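Local coordinates for protein protocadherin-19 isoform 1 (Danio rerio, PDB 5CO1) that mediates calcium-dependent homophilic cell adhesion, robustly when complexed with a classical cadherin, and is essential for early neurulation in the anterior neural plate, at residues Leu190-Asp193 and Pro197-Arg200. Numbering follows the deposited sequence.
With CA (calcium ion), chain G.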
loop_
_atom_site.group_PDB
_atom_site.type_symbol
_atom_site.label_atom_id
_atom_site.label_comp_id
_atom_site.label_asym_id
_atom_site.label_seq_id
_atom_site.Cartn_x
_atom_site.Cartn_y
_atom_site.Cartn_z
ATOM N N LEU A 190 -11.440 -14.340 -9.017
ATOM C CA LEU A 190 -10.344 -13.586 -9.636
ATOM C C LEU A 190 -10.513 -12.107 -9.349
ATOM O O LEU A 190 -11.572 -11.556 -9.602
ATOM C CB LEU A 190 -10.389 -13.819 -11.146
ATOM C CG LEU A 190 -9.411 -13.098 -12.062
ATOM C CD1 LEU A 190 -7.963 -13.483 -11.773
ATOM C CD2 LEU A 190 -9.784 -13.410 -13.501
ATOM N N ALA A 191 -9.454 -11.452 -8.889
ATOM C CA ALA A 191 -9.490 -10.021 -8.583
ATOM C C ALA A 191 -8.393 -9.206 -9.310
ATOM O O ALA A 191 -7.271 -9.646 -9.414
ATOM C CB ALA A 191 -9.361 -9.827 -7.074
ATOM N N GLU A 192 -8.695 -7.958 -9.663
ATOM C CA GLU A 192 -7.760 -7.115 -10.371
ATOM C C GLU A 192 -7.892 -5.676 -9.895
ATOM O O GLU A 192 -8.990 -5.107 -9.862
ATOM C CB GLU A 192 -7.967 -7.203 -11.899
ATOM C CG GLU A 192 -6.856 -6.563 -12.755
ATOM C CD GLU A 192 -6.970 -6.837 -14.272
ATOM O OE1 GLU A 192 -5.923 -7.048 -14.951
ATOM O OE2 GLU A 192 -8.102 -6.848 -14.808
ATOM N N ASP A 193 -6.737 -5.073 -9.618
ATOM C CA ASP A 193 -6.666 -3.694 -9.229
ATOM C C ASP A 193 -6.468 -2.863 -10.464
ATOM O O ASP A 193 -6.439 -3.400 -11.549
ATOM C CB ASP A 193 -5.550 -3.485 -8.213
ATOM C CG ASP A 193 -4.172 -3.517 -8.831
ATOM O OD1 ASP A 193 -4.053 -3.111 -10.017
ATOM O OD2 ASP A 193 -3.211 -3.867 -8.092
ATOM N N PRO A 197 1.601 -1.474 -13.793
ATOM C CA PRO A 197 0.801 -2.572 -14.343
ATOM C C PRO A 197 -0.269 -3.050 -13.351
ATOM O O PRO A 197 -0.042 -2.966 -12.142
ATOM C CB PRO A 197 1.841 -3.663 -14.585
ATOM C CG PRO A 197 2.892 -3.413 -13.542
ATOM C CD PRO A 197 2.913 -1.927 -13.301
ATOM N N PRO A 198 -1.455 -3.456 -13.855
ATOM C CA PRO A 198 -2.466 -4.125 -13.037
ATOM C C PRO A 198 -1.909 -5.372 -12.417
ATOM O O PRO A 198 -1.129 -6.054 -13.057
ATOM C CB PRO A 198 -3.538 -4.496 -14.050
ATOM C CG PRO A 198 -3.457 -3.412 -15.059
ATOM C CD PRO A 198 -1.995 -3.100 -15.182
ATOM N N LEU A 199 -2.148 -5.546 -11.122
ATOM C CA LEU A 199 -1.801 -6.758 -10.431
ATOM C C LEU A 199 -3.079 -7.515 -10.120
ATOM O O LEU A 199 -4.156 -6.946 -9.957
ATOM C CB LEU A 199 -1.092 -6.441 -9.124
ATOM C CG LEU A 199 0.324 -5.880 -9.164
ATOM C CD1 LEU A 199 0.731 -5.429 -7.762
ATOM C CD2 LEU A 199 1.311 -6.891 -9.693
ATOM N N ARG A 200 -2.967 -8.820 -10.032
ATOM C CA ARG A 200 -4.154 -9.597 -9.918
ATOM C C ARG A 200 -3.903 -10.847 -9.099
ATOM O O ARG A 200 -2.784 -11.159 -8.742
ATOM C CB ARG A 200 -4.775 -9.871 -11.299
ATOM C CG ARG A 200 -3.940 -10.688 -12.253
ATOM C CD ARG A 200 -4.766 -11.349 -13.351
ATOM N NE ARG A 200 -5.332 -10.400 -14.321
ATOM C CZ ARG A 200 -6.260 -10.706 -15.231
ATOM N NH1 ARG A 200 -6.743 -11.933 -15.333
ATOM N NH2 ARG A 200 -6.767 -9.768 -16.011
HETATM CA CA CA G . -2.533 -2.778 -5.819
#
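The guanidinium of Arg-200 receives the carboxylate of Glu-192 at its edge: OE1 lies 13° out of the guanidinium plane, while Leu-190 CD2 approaches obliquely, 3.8 Å from NH1. The two planes stand almost perpendicular, 89° apart, so this salt bridge is not the flat two-oxygen kind. Glu-192 OE1 takes both bonds, 3.0 Å from Arg-200 NH2 and a weak one from NE, and NH2 meets it from above the carboxylate plane. A bend at chi3 (69°) turns the arginine end toward the side chains of Glu-192 and Leu-190, and Pro-198 CB packs 3.6 Å from Glu-192 OE1. Glu-192 and Arg-200 form a non-hydrogen-bonded antiparallel pair, CA atoms 4.4 Å apart, where strand 184-193 meets the start of strand 200-210. Next along, Asp-193 N bonds to Leu-199 O at 3.2 Å. Leu-199 N returns one to Asp-193 OD1 (3.3 Å), which also accepts from Gly-195 N. Asp-193 OD2 binds calcium at 2.6 Å, in a site completed by Asn-106, Asn-108, Asp-141, Asp-143 and Asn-147 of this cadherin repeat and its linker. The carboxylate thus divides its work: two backbone N-H groups hold OD1 while OD2 binds the metal, consistent with the hairpin setting the carboxylate's rotation.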